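Local atomic coordinates of beta-lactamase-related domain-containing protein (Bacteroides dorei DSM 17855, PDB entry 5TGF), a protein that is probably a hydrolase related to the serine beta-lactamases and binds calcium, its natural substrate being unknown. Residues E269-V274 with G279-I284; T236-Q241 with I296-G301; K255-H260 with G325-S330. All coordinates share one frame; numbering follows the deposited sequence.

Contact 1 of 3, residues E269-V274 with G279-I284; sequences EWRELV and GEAYQI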
ATOM      1  N   GLU A 269      -1.360   3.695   3.087  1.00 11.90           N
ATOM      2  CA  GLU A 269      -1.918   4.228   1.870  1.00 12.76           C
ATOM      3  C   GLU A 269      -1.727   5.748   1.825  1.00 11.74           C
ATOM      4  O   GLU A 269      -1.793   6.441   2.885  1.00 12.65           O
ATOM      5  CB  GLU A 269      -3.402   3.879   1.766  1.00 12.84           C
ATOM      6  CG  GLU A 269      -4.276   4.424   2.905  1.00 13.69           C
ATOM      7  CD  GLU A 269      -5.475   3.507   3.214  1.00 15.21           C
ATOM      8  OE1 GLU A 269      -6.622   3.820   2.805  1.00 15.52           O
ATOM      9  OE2 GLU A 269      -5.257   2.402   3.809  1.00 17.48           O
ATOM     10  N   TRP A 270      -1.500   6.263   0.619  1.00 11.01           N
ATOM     11  CA  TRP A 270      -1.356   7.699   0.396  1.00 11.16           C
ATOM     12  C   TRP A 270      -2.714   8.347   0.202  1.00 11.97           C
ATOM     13  O   TRP A 270      -3.599   7.821  -0.525  1.00 12.68           O
ATOM     14  CB  TRP A 270      -0.500   8.002  -0.863  1.00 11.42           C
ATOM     15  CG  TRP A 270       0.926   7.498  -0.817  1.00 11.79           C
ATOM     16  CD1 TRP A 270       1.393   6.277  -1.252  1.00 11.98           C
ATOM     17  CD2 TRP A 270       2.071   8.213  -0.362  1.00 11.19           C
ATOM     18  NE1 TRP A 270       2.733   6.173  -1.007  1.00 13.13           N
ATOM     19  CE2 TRP A 270       3.174   7.352  -0.469  1.00 11.61           C
ATOM     20  CE3 TRP A 270       2.253   9.477   0.238  1.00 11.65           C
ATOM     21  CZ2 TRP A 270       4.448   7.714  -0.041  1.00 12.29           C
ATOM     22  CZ3 TRP A 270       3.547   9.845   0.633  1.00 11.57           C
ATOM     23  CH2 TRP A 270       4.611   8.982   0.495  1.00 11.97           C
ATOM     24  N   ARG A 271      -2.863   9.500   0.834  1.00 12.19           N
ATOM     25  CA  ARG A 271      -3.954  10.426   0.606  1.00 13.51           C
ATOM     26  C   ARG A 271      -3.581  11.421  -0.485  1.00 13.02           C
ATOM     27  O   ARG A 271      -2.948  12.430  -0.229  1.00 13.35           O
ATOM     28  CB  ARG A 271      -4.309  11.112   1.926  1.00 13.96           C
ATOM     29  CG  ARG A 271      -4.807  10.137   3.001  1.00 14.31           C
ATOM     30  CD  ARG A 271      -4.999  10.736   4.399  1.00 17.87           C
ATOM     31  NE  ARG A 271      -5.344  12.164   4.415  1.00 20.96           N
ATOM     32  CZ  ARG A 271      -6.521  12.706   4.703  1.00 20.97           C
ATOM     33  NH1 ARG A 271      -7.614  11.987   4.915  1.00 20.90           N
ATOM     34  NH2 ARG A 271      -6.605  14.007   4.707  1.00 29.38           N
ATOM     35  N   GLU A 272      -3.806  11.038  -1.740  1.00 13.07           N
ATOM     36  CA  GLU A 272      -3.268  11.801  -2.874  1.00 11.87           C
ATOM     37  C   GLU A 272      -4.046  13.113  -3.091  1.00 13.12           C
ATOM     38  O   GLU A 272      -3.444  14.144  -3.361  1.00 14.08           O
ATOM     39  CB  GLU A 272      -3.312  11.000  -4.174  1.00 12.64           C
ATOM     40  CG  GLU A 272      -2.378   9.803  -4.195  1.00 13.71           C
ATOM     41  CD  GLU A 272      -2.287   9.153  -5.573  1.00 16.04           C
ATOM     42  OE1 GLU A 272      -3.247   9.234  -6.350  1.00 19.40           O
ATOM     43  OE2 GLU A 272      -1.283   8.483  -5.829  1.00 17.21           O
ATOM     44  N   LEU A 273      -5.374  13.069  -3.007  1.00 13.96           N
ATOM     45  CA  LEU A 273      -6.180  14.290  -3.165  1.00 15.15           C
ATOM     46  C   LEU A 273      -7.111  14.412  -1.959  1.00 15.54           C
ATOM     47  O   LEU A 273      -7.832  13.443  -1.592  1.00 14.70           O
ATOM     48  CB  LEU A 273      -7.012  14.233  -4.448  1.00 15.06           C
ATOM     49  CG  LEU A 273      -6.282  13.968  -5.749  1.00 14.51           C
ATOM     50  CD1 LEU A 273      -7.276  13.782  -6.908  1.00 17.58           C
ATOM     51  CD2 LEU A 273      -5.331  15.121  -6.019  1.00 17.49           C
ATOM     52  N   VAL A 274      -7.173  15.633  -1.416  1.00 17.06           N
ATOM     53  CA  VAL A 274      -7.887  15.869  -0.171  1.00 18.00           C
ATOM     54  C   VAL A 274      -8.758  17.107  -0.292  1.00 18.82           C
ATOM     55  O   VAL A 274      -8.385  18.086  -0.952  1.00 16.46           O
ATOM     56  CB  VAL A 274      -6.878  16.004   0.998  1.00 20.03           C
ATOM     57  CG1 VAL A 274      -7.556  16.398   2.283  1.00 24.20           C
ATOM     58  CG2 VAL A 274      -6.163  14.677   1.243  1.00 21.44           C
ATOM     59  N   GLY A 279     -11.428  17.781   5.307  1.00 27.58           N
ATOM     60  CA  GLY A 279     -10.308  16.893   5.558  1.00 30.81           C
ATOM     61  C   GLY A 279     -10.424  15.468   5.029  1.00 31.28           C
ATOM     62  O   GLY A 279      -9.565  14.637   5.347  1.00 27.96           O
ATOM     63  N   GLU A 280     -11.451  15.167   4.214  1.00 22.99           N
ATOM     64  CA  GLU A 280     -11.614  13.845   3.659  1.00 25.41           C
ATOM     65  C   GLU A 280     -10.702  13.698   2.416  1.00 20.44           C
ATOM     66  O   GLU A 280     -10.599  14.587   1.569  1.00 20.93           O
ATOM     67  CB  GLU A 280     -13.087  13.570   3.263  1.00 30.23           C
ATOM     68  CG  GLU A 280     -14.082  13.581   4.423  1.00 36.42           C
ATOM     69  CD  GLU A 280     -14.130  12.260   5.197  1.00 43.19           C
ATOM     70  OE1 GLU A 280     -13.489  12.186   6.260  1.00 44.64           O
ATOM     71  OE2 GLU A 280     -14.801  11.303   4.739  1.00 47.39           O
ATOM     72  N   ALA A 281     -10.090  12.530   2.294  1.00 18.62           N
ATOM     73  CA  ALA A 281      -9.335  12.189   1.092  1.00 18.32           C
ATOM     74  C   ALA A 281     -10.303  11.536   0.096  1.00 19.25           C
ATOM     75  O   ALA A 281     -11.102  10.666   0.452  1.00 23.51           O
ATOM     76  CB  ALA A 281      -8.195  11.233   1.441  1.00 17.70           C
ATOM     77  N   TYR A 282     -10.280  12.013  -1.128  1.00 16.78           N
ATOM     78  CA  TYR A 282     -11.138  11.467  -2.172  1.00 15.18           C
ATOM     79  C   TYR A 282     -10.363  10.758  -3.275  1.00 14.86           C
ATOM     80  O   TYR A 282     -10.952  10.078  -4.123  1.00 15.53           O
ATOM     81  CB  TYR A 282     -12.052  12.575  -2.729  1.00 15.20           C
ATOM     82  CG  TYR A 282     -11.393  13.699  -3.476  1.00 16.09           C
ATOM     83  CD1 TYR A 282     -11.059  13.574  -4.813  1.00 16.63           C
ATOM     84  CD2 TYR A 282     -11.155  14.920  -2.858  1.00 18.64           C
ATOM     85  CE1 TYR A 282     -10.460  14.608  -5.508  1.00 16.73           C
ATOM     86  CE2 TYR A 282     -10.545  15.966  -3.545  1.00 18.04           C
ATOM     87  CZ  TYR A 282     -10.227  15.802  -4.881  1.00 17.97           C
ATOM     88  OH  TYR A 282      -9.635  16.803  -5.584  1.00 16.95           O
ATOM     89  N   GLN A 283      -9.049  10.834  -3.231  1.00 13.63           N
ATOM     90  CA  GLN A 283      -8.217   9.891  -4.012  1.00 13.30           C
ATOM     91  C   GLN A 283      -7.143   9.297  -3.107  1.00 14.76           C
ATOM     92  O   GLN A 283      -6.398  10.031  -2.435  1.00 16.37           O
ATOM     93  CB  GLN A 283      -7.600  10.565  -5.229  1.00 13.23           C
ATOM     94  CG  GLN A 283      -6.968   9.558  -6.203  1.00 14.24           C
ATOM     95  CD  GLN A 283      -6.634  10.159  -7.560  1.00 13.66           C
ATOM     96  OE1 GLN A 283      -7.494  10.233  -8.427  1.00 15.77           O
ATOM     97  NE2 GLN A 283      -5.379  10.586  -7.746  1.00 14.58           N
ATOM     98  N   ILE A 284      -7.128   7.981  -3.049  1.00 15.09           N
ATOM     99  CA  ILE A 284      -6.217   7.213  -2.219  1.00 14.24           C
ATOM    100  C   ILE A 284      -5.500   6.154  -3.113  1.00 14.54           C
ATOM    101  O   ILE A 284      -6.073   5.596  -4.068  1.00 12.16           O
ATOM    102  CB  ILE A 284      -7.025   6.502  -1.109  1.00 18.25           C
ATOM    103  CG1 ILE A 284      -7.619   7.538  -0.127  1.00 21.29           C
ATOM    104  CG2 ILE A 284      -6.164   5.512  -0.325  1.00 18.63           C
ATOM    105  CD1 ILE A 284      -8.854   7.031   0.549  1.00 30.62           C
TER

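Contact 2 of 3, residues T236-Q241 with I296-G301; sequences TMQADQ and INKRDG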
ATOM      1  N   THR A 236     -10.800   4.874   9.195  1.00 17.93           N
ATOM      2  CA  THR A 236      -9.561   5.166   9.937  1.00 17.70           C
ATOM      3  C   THR A 236      -8.325   4.939   9.038  1.00 16.05           C
ATOM      4  O   THR A 236      -7.391   5.732   9.084  1.00 17.82           O
ATOM      5  CB  THR A 236      -9.463   4.309  11.212  1.00 19.16           C
ATOM      6  OG1 THR A 236     -10.515   4.716  12.120  1.00 21.86           O
ATOM      7  CG2 THR A 236      -8.104   4.486  11.911  1.00 19.87           C
HETATM    8  N   MSE A 237      -8.354   3.905   8.196  1.00 15.99           N
HETATM    9  CA  MSE A 237      -7.253   3.658   7.268  1.00 15.86           C
HETATM   10  C   MSE A 237      -7.061   4.817   6.301  1.00 15.44           C
HETATM   11  O   MSE A 237      -5.954   5.028   5.778  1.00 16.15           O
HETATM   12  CB  MSE A 237      -7.503   2.353   6.488  1.00 18.11           C
HETATM   13  CG  MSE A 237      -7.346   1.050   7.303  1.00 18.23           C
HETATM   14 SE   MSE A 237      -8.090  -0.441   6.234  0.76 21.11          SE
HETATM   15  CE  MSE A 237      -6.707  -0.484   4.802  1.00 21.30           C
ATOM     16  N   GLN A 238      -8.159   5.477   5.957  1.00 15.60           N
ATOM     17  CA  GLN A 238      -8.185   6.596   4.992  1.00 16.14           C
ATOM     18  C   GLN A 238      -8.055   7.979   5.611  1.00 16.58           C
ATOM     19  O   GLN A 238      -7.984   8.975   4.874  1.00 15.76           O
ATOM     20  CB  GLN A 238      -9.461   6.491   4.140  1.00 16.71           C
ATOM     21  CG  GLN A 238      -9.515   5.214   3.334  1.00 18.33           C
ATOM     22  CD  GLN A 238     -10.771   5.061   2.488  1.00 20.00           C
ATOM     23  OE1 GLN A 238     -11.596   5.980   2.394  1.00 20.08           O
ATOM     24  NE2 GLN A 238     -10.868   3.941   1.782  1.00 17.35           N
ATOM     25  N   ALA A 239      -8.037   8.061   6.940  1.00 15.78           N
ATOM     26  CA  ALA A 239      -7.949   9.346   7.643  1.00 17.12           C
ATOM     27  C   ALA A 239      -6.512   9.858   7.667  1.00 17.96           C
ATOM     28  O   ALA A 239      -5.575   9.115   7.463  1.00 17.52           O
ATOM     29  CB  ALA A 239      -8.441   9.212   9.094  1.00 18.13           C
ATOM     30  N   ASP A 240      -6.371  11.119   8.033  1.00 16.78           N
ATOM     31  CA  ASP A 240      -5.083  11.730   8.278  1.00 19.61           C
ATOM     32  C   ASP A 240      -4.382  11.026   9.435  1.00 17.28           C
ATOM     33  O   ASP A 240      -4.796  11.168  10.565  1.00 18.36           O
ATOM     34  CB  ASP A 240      -5.297  13.213   8.645  1.00 20.36           C
ATOM     35  CG  ASP A 240      -4.000  13.955   8.926  1.00 21.87           C
ATOM     36  OD1 ASP A 240      -2.895  13.422   8.705  1.00 22.62           O
ATOM     37  OD2 ASP A 240      -4.079  15.125   9.293  1.00 24.17           O
ATOM     38  N   GLN A 241      -3.322  10.283   9.148  1.00 16.04           N
ATOM     39  CA  GLN A 241      -2.510   9.693  10.201  1.00 13.98           C
ATOM     40  C   GLN A 241      -1.139  10.355  10.338  1.00 15.22           C
ATOM     41  O   GLN A 241      -0.310   9.937  11.146  1.00 15.32           O
ATOM     42  CB  GLN A 241      -2.389   8.172   9.990  1.00 15.03           C
ATOM     43  CG  GLN A 241      -3.711   7.438   9.919  1.00 15.95           C
ATOM     44  CD  GLN A 241      -4.480   7.455  11.240  1.00 16.56           C
ATOM     45  OE1 GLN A 241      -3.946   7.859  12.257  1.00 17.23           O
ATOM     46  NE2 GLN A 241      -5.732   6.987  11.227  1.00 17.28           N
ATOM     47  N   ILE A 296      -8.256   4.537  -5.684  1.00 12.81           N
ATOM     48  CA  ILE A 296      -9.682   4.806  -5.623  1.00 14.62           C
ATOM     49  C   ILE A 296      -9.855   6.322  -5.743  1.00 15.36           C
ATOM     50  O   ILE A 296      -9.134   7.096  -5.083  1.00 14.25           O
ATOM     51  CB  ILE A 296     -10.264   4.322  -4.304  1.00 15.47           C
ATOM     52  CG1 ILE A 296     -10.269   2.794  -4.238  1.00 17.50           C
ATOM     53  CG2 ILE A 296     -11.652   4.880  -4.073  1.00 20.06           C
ATOM     54  CD1 ILE A 296     -10.714   2.281  -2.882  1.00 17.71           C
ATOM     55  N   ASN A 297     -10.802   6.755  -6.583  1.00 13.46           N
ATOM     56  CA  ASN A 297     -11.248   8.152  -6.614  1.00 14.39           C
ATOM     57  C   ASN A 297     -12.746   8.202  -6.305  1.00 15.30           C
ATOM     58  O   ASN A 297     -13.595   7.775  -7.129  1.00 16.95           O
ATOM     59  CB  ASN A 297     -10.928   8.811  -7.953  1.00 13.44           C
ATOM     60  CG  ASN A 297     -11.249  10.316  -7.954  1.00 14.43           C
ATOM     61  OD1 ASN A 297     -12.376  10.726  -7.666  1.00 14.96           O
ATOM     62  ND2 ASN A 297     -10.250  11.133  -8.216  1.00 15.27           N
ATOM     63  N   LYS A 298     -13.067   8.653  -5.102  1.00 15.24           N
ATOM     64  CA  LYS A 298     -14.462   8.626  -4.654  1.00 19.48           C
ATOM     65  C   LYS A 298     -15.362   9.596  -5.420  1.00 22.97           C
ATOM     66  O   LYS A 298     -16.540   9.363  -5.520  1.00 20.56           O
ATOM     67  CB  LYS A 298     -14.566   8.883  -3.160  1.00 23.02           C
ATOM     68  CG  LYS A 298     -13.867   7.820  -2.322  1.00 24.15           C
ATOM     69  CD  LYS A 298     -14.035   8.109  -0.848  1.00 30.67           C
ATOM     70  CE  LYS A 298     -12.957   7.409  -0.038  1.00 35.49           C
ATOM     71  NZ  LYS A 298     -13.314   7.363   1.393  1.00 43.00           N
ATOM     72  N   ARG A 299     -14.811  10.701  -5.898  1.00 20.65           N
ATOM     73  CA  ARG A 299     -15.578  11.654  -6.664  1.00 22.78           C
ATOM     74  C   ARG A 299     -15.941  11.124  -8.043  1.00 22.75           C
ATOM     75  O   ARG A 299     -17.077  11.306  -8.465  1.00 23.18           O
ATOM     76  CB  ARG A 299     -14.815  12.956  -6.797  1.00 23.97           C
ATOM     77  CG  ARG A 299     -14.795  13.718  -5.484  1.00 27.49           C
ATOM     78  CD  ARG A 299     -14.583  15.191  -5.741  1.00 29.79           C
ATOM     79  NE  ARG A 299     -14.475  15.922  -4.485  1.00 29.26           N
ATOM     80  CZ  ARG A 299     -13.925  17.120  -4.382  1.00 30.90           C
ATOM     81  NH1 ARG A 299     -13.437  17.717  -5.474  1.00 27.08           N
ATOM     82  NH2 ARG A 299     -13.876  17.716  -3.192  1.00 32.51           N
ATOM     83  N   ASP A 300     -15.008  10.431  -8.696  1.00 23.50           N
ATOM     84  CA  ASP A 300     -15.278   9.703  -9.956  1.00 22.36           C
ATOM     85  C   ASP A 300     -16.151   8.467  -9.757  1.00 22.01           C
ATOM     86  O   ASP A 300     -16.710   7.977 -10.702  1.00 20.93           O
ATOM     87  CB  ASP A 300     -13.989   9.223 -10.618  1.00 22.07           C
ATOM     88  CG  ASP A 300     -13.047  10.353 -11.013  1.00 27.39           C
ATOM     89  OD1 ASP A 300     -13.546  11.489 -11.165  1.00 27.57           O
ATOM     90  OD2 ASP A 300     -11.811  10.077 -11.182  1.00 25.20           O
ATOM     91  N   GLY A 301     -16.178   7.921  -8.549  1.00 20.85           N
ATOM     92  CA  GLY A 301     -16.779   6.617  -8.282  1.00 22.99           C
ATOM     93  C   GLY A 301     -15.986   5.454  -8.888  1.00 22.15           C
ATOM     94  O   GLY A 301     -16.568   4.449  -9.306  1.00 19.87           O
TER

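Contact 3 of 3, residues K255-H260 with G325-S330; sequences KALGQH and GSPVLS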
ATOM      1  N   LYS A 255       5.534  15.745  -5.060  1.00 15.74           N
ATOM      2  CA  LYS A 255       6.382  15.530  -6.217  1.00 17.39           C
ATOM      3  C   LYS A 255       5.632  14.939  -7.408  1.00 17.48           C
ATOM      4  O   LYS A 255       5.839  15.353  -8.535  1.00 17.20           O
ATOM      5  CB  LYS A 255       7.559  14.613  -5.839  1.00 20.48           C
ATOM      6  CG  LYS A 255       8.570  14.479  -6.961  1.00 24.11           C
ATOM      7  CD  LYS A 255       9.912  13.997  -6.449  1.00 26.68           C
ATOM      8  CE  LYS A 255      10.736  13.481  -7.607  1.00 31.43           C
ATOM      9  NZ  LYS A 255      11.997  12.867  -7.124  1.00 35.66           N
ATOM     10  N   ALA A 256       4.764  13.977  -7.145  1.00 14.97           N
ATOM     11  CA  ALA A 256       4.026  13.276  -8.195  1.00 15.17           C
ATOM     12  C   ALA A 256       2.716  13.920  -8.600  1.00 13.95           C
ATOM     13  O   ALA A 256       2.303  13.809  -9.764  1.00 16.02           O
ATOM     14  CB  ALA A 256       3.785  11.818  -7.786  1.00 15.43           C
ATOM     15  N   LEU A 257       2.004  14.529  -7.651  1.00 13.76           N
ATOM     16  CA  LEU A 257       0.706  15.109  -7.926  1.00 13.82           C
ATOM     17  C   LEU A 257       0.629  16.628  -7.805  1.00 12.82           C
ATOM     18  O   LEU A 257      -0.433  17.210  -8.065  1.00 16.82           O
ATOM     19  CB  LEU A 257      -0.394  14.454  -7.054  1.00 13.53           C
ATOM     20  CG  LEU A 257      -0.606  12.962  -7.251  1.00 14.39           C
ATOM     21  CD1 LEU A 257      -0.016  12.144  -6.112  1.00 14.83           C
ATOM     22  CD2 LEU A 257      -2.072  12.662  -7.416  1.00 14.69           C
ATOM     23  N   GLY A 258       1.670  17.262  -7.265  1.00 15.77           N
ATOM     24  CA  GLY A 258       1.606  18.729  -7.061  1.00 15.73           C
ATOM     25  C   GLY A 258       0.688  19.202  -5.961  1.00 18.89           C
ATOM     26  O   GLY A 258       0.265  20.369  -5.957  1.00 19.99           O
ATOM     27  N   GLN A 259       0.317  18.323  -5.040  1.00 16.61           N
ATOM     28  CA  GLN A 259      -0.587  18.710  -3.967  1.00 16.70           C
ATOM     29  C   GLN A 259       0.245  19.018  -2.726  1.00 17.00           C
ATOM     30  O   GLN A 259       1.214  18.281  -2.412  1.00 16.90           O
ATOM     31  CB  GLN A 259      -1.574  17.592  -3.668  1.00 16.68           C
ATOM     32  CG  GLN A 259      -2.306  17.042  -4.883  1.00 17.04           C
ATOM     33  CD  GLN A 259      -3.197  18.087  -5.569  1.00 18.29           C
ATOM     34  OE1 GLN A 259      -4.219  18.482  -5.037  1.00 18.71           O
ATOM     35  NE2 GLN A 259      -2.787  18.541  -6.729  1.00 18.18           N
ATOM     36  N   HIS A 260      -0.175  20.018  -1.952  1.00 17.12           N
ATOM     37  CA  HIS A 260       0.689  20.522  -0.857  1.00 18.56           C
ATOM     38  C   HIS A 260       0.136  20.369   0.563  1.00 20.34           C
ATOM     39  O   HIS A 260       0.718  20.900   1.530  1.00 17.92           O
ATOM     40  CB  HIS A 260       1.032  22.013  -1.106  1.00 22.24           C
ATOM     41  CG  HIS A 260       1.581  22.288  -2.469  1.00 21.94           C
ATOM     42  ND1 HIS A 260       2.871  21.966  -2.826  1.00 25.77           N
ATOM     43  CD2 HIS A 260       1.036  22.900  -3.545  1.00 24.89           C
ATOM     44  CE1 HIS A 260       3.075  22.298  -4.082  1.00 24.83           C
ATOM     45  NE2 HIS A 260       1.985  22.889  -4.535  1.00 28.13           N
ATOM     46  N   GLY A 325       5.606   8.825 -11.888  1.00 12.82           N
ATOM     47  CA  GLY A 325       4.761   9.060 -13.065  1.00 13.36           C
ATOM     48  C   GLY A 325       3.386   8.420 -12.969  1.00 14.74           C
ATOM     49  O   GLY A 325       2.482   8.779 -13.712  1.00 16.10           O
ATOM     50  N   SER A 326       3.213   7.497 -12.022  1.00 13.28           N
ATOM     51  CA  SER A 326       2.013   6.659 -11.985  1.00 13.99           C
ATOM     52  C   SER A 326       0.660   7.373 -11.894  1.00 14.81           C
ATOM     53  O   SER A 326      -0.306   6.941 -12.549  1.00 14.19           O
ATOM     54  CB  SER A 326       2.141   5.690 -10.819  1.00 15.06           C
ATOM     55  OG  SER A 326       3.261   4.847 -11.065  1.00 16.71           O
ATOM     56  N   PRO A 327       0.561   8.486 -11.126  1.00 15.12           N
ATOM     57  CA  PRO A 327      -0.738   9.176 -11.109  1.00 16.31           C
ATOM     58  C   PRO A 327      -1.201   9.737 -12.443  1.00 14.70           C
ATOM     59  O   PRO A 327      -2.349  10.198 -12.510  1.00 14.74           O
ATOM     60  CB  PRO A 327      -0.513  10.368 -10.143  1.00 18.58           C
ATOM     61  CG  PRO A 327       0.664  10.018  -9.377  1.00 18.41           C
ATOM     62  CD  PRO A 327       1.518   9.104 -10.190  1.00 16.77           C
ATOM     63  N   VAL A 328      -0.390   9.679 -13.499  1.00 14.33           N
ATOM     64  CA  VAL A 328      -0.936   9.966 -14.856  1.00 14.08           C
ATOM     65  C   VAL A 328      -2.118   9.034 -15.184  1.00 15.95           C
ATOM     66  O   VAL A 328      -3.033   9.397 -15.944  1.00 16.47           O
ATOM     67  CB  VAL A 328       0.128   9.947 -15.979  1.00 18.24           C
ATOM     68  CG1 VAL A 328       0.548   8.532 -16.310  1.00 15.52           C
ATOM     69  CG2 VAL A 328      -0.398  10.633 -17.235  1.00 18.26           C
ATOM     70  N   LEU A 329      -2.139   7.847 -14.573  1.00 15.43           N
ATOM     71  CA  LEU A 329      -3.186   6.883 -14.847  1.00 15.65           C
ATOM     72  C   LEU A 329      -4.539   7.327 -14.271  1.00 13.90           C
ATOM     73  O   LEU A 329      -5.569   7.323 -14.951  1.00 14.01           O
ATOM     74  CB  LEU A 329      -2.810   5.518 -14.260  1.00 14.31           C
ATOM     75  CG  LEU A 329      -1.644   4.838 -14.952  1.00 14.30           C
ATOM     76  CD1 LEU A 329      -1.057   3.774 -14.024  1.00 16.25           C
ATOM     77  CD2 LEU A 329      -2.084   4.243 -16.284  1.00 15.31           C
ATOM     78  N   SER A 330      -4.539   7.710 -13.007  1.00 15.30           N
ATOM     79  CA  SER A 330      -5.762   8.219 -12.377  1.00 12.97           C
ATOM     80  C   SER A 330      -6.171   9.580 -12.976  1.00 12.88           C
ATOM     81  O   SER A 330      -7.357   9.836 -13.139  1.00 13.86           O
ATOM     82  CB  SER A 330      -5.591   8.318 -10.864  1.00 13.67           C
ATOM     83  OG  SER A 330      -4.339   8.904 -10.555  1.00 13.65           O
TER

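Contact 1 of 3, residues E269-V274 with G279-I284
The phenol ring of Y282 has the CB of L273 over one face, 3.8 Å from the ring centroid and 23° off the ring normal, a CH-pi contact displaced toward the rim. L273 CD1 carries the same packing on to Y282 CE1. The ring also takes part in a cation-pi contact with R299. The guanidinium of R271 is the second flat group: the methyl of A281 lies against one face, while G279 O sits at the edge, in plane with the group. R271 NH2 donates to G279 O at 3.1 Å, from above the carbonyl plane, and NH1 adds a weak bond to the same oxygen. With R271 NE bound to S263 O and NH1 also to Q238 O, the group is fixed in rotation from several directions.

On the L273 side, E272 OE1 accepts from Q283 NE2 at 2.9 Å; the carboxylate and amide planes are turned 59° apart. E272 OE1 also meets Y293 OH, and OE2 meets S285 OG and Y252 OH, so both carboxylate oxygens are held. The Q283 chain, extended with CG anti to the backbone N (chi1 -169°), runs beside L273, whose CD1 rests 3.6 Å from Q283 CB. V274 CG2 packs on A281 CB on the same side as R271 and I284.

The backbone register slips twice. E272 N (weakly) and L273 N, the latter at 3.3 Å, share Q283 O; L273 O in turn receives Y282 N at 2.9 Å and, more weakly, Q283 N. Each slip meets the definition of a classic beta bulge, one on each strand, and both lie in the antiparallel hairpin of strands 270-274 and 281-285, the first of which is an outermost strand of the six-stranded sheet of the beta-lactamase-like fold.

Contact 2 of 3, residues T236-Q241 with I296-G301
With CG beside the backbone N (chi1 -62°) and the chain extended beyond it, the Q238 side chain stretches straight out from the end of helix 231-238; K298 has the same first torsion and is likewise extended. The two approach from opposite directions and join through Q238 OE1 and K298 NZ. Their modelled separation of 2.4 Å is too short for an ordinary hydrogen bond, so the exact geometry is doubtful, although the pairing of an amide oxygen with an ammonium group is chemically sensible. Only 97 Å² is buried between the segments, and the nearest CA atoms, those of Q238 and I296, lie 10.9 Å apart: a bridge between side-chain ends rather than backbone packing.

The bridge spans from a helix of the beta-lactamase-like fold to its central antiparallel sheet, at the point where strand 293-297 gives way to the turn leading to strand 302-307. That turn holds an Asx motif, in which N297 OD1 accepts from D300 N at 2.8 Å with an N-H...O angle of 168°. N297 ND2 is bound in turn to Q283 OE1 on the adjacent strand.

At the helix end, T236 O receives A239 N and, from the opposite face of its carbonyl plane, Q241 NE2 at 3.0 Å.

Contact 3 of 3, residues K255-H260 with G325-S330
Apolar contacts carry the approach of A256 and L257 to P327. The proline ring turns its CG and CB toward the last turn of helix 252-257: P327 CG stands 3.9 Å from A256 CB and 3.8 Å from L257 CG. P327 CB continues the contact along the leucine, 3.9 Å from L257 CD2. For L257, CG lies beside the backbone N (chi1 -61°), which carries the branch toward the proline although the CB itself sets off to one side; chi2, at 104°, is away from the usual staggered values. The two side chains run at a slant to each other. Together the segments bury 127 Å², and the closest CA pair, A256 with G325, is 6.5 Å apart, as expected of a small patch of van der Waals packing.

Hydrogen bonds also lie within each segment. At the helix end, G258 leaves helical geometry with positive phi, and Q259 folds back so that its NE2 donates to L257 O at 3.0 Å with a nearly straight angle of 170°. The carbonyl oxygen lies in the Q259 amide plane, but the donor stands above the carbonyl plane. Across from it, a type I beta turn from G325 to V328 is closed by V328 N donating to G325 O at 3.0 Å, placing P327 at its third position and leading the chain into helix 328-337.

Two tyrosines also touch the patch: Y252 meets both L257 and P327, while Y293 of strand 293-297 packs on P327 and hydrogen-bonds S330 OG. L257 also reaches Q283 of strand 281-285, so the short helix 252-257 and the start of helix 328-337 meet beside the sheet, with helix 11-22 packing against V328 and L329.

Overall arrangement
Contact 1 lies between the other two: its centre is about 5 Å from that of contact 2 and about 12 Å from that of contact 3. Strands 281-285 and 293-297 are sheet neighbours, joining contacts 1 and 2 through a probable backbone bond from K298 N to Y282 O at 2.7 Å. Toward contact 3, E272 OE1 packs 3.8 Å from L257 CD2. Contacts 2 and 3 do not touch. All three lie away from the calcium-binding residues V72, T75 and L77, where this chain holds no ion. W270 of contact 1, however, touches an SxxK-like pattern (S58, K61, Y147), consistent with the active site in this family; a glycerol about 3 Å from its side chain probably comes from the crystallisation liquor.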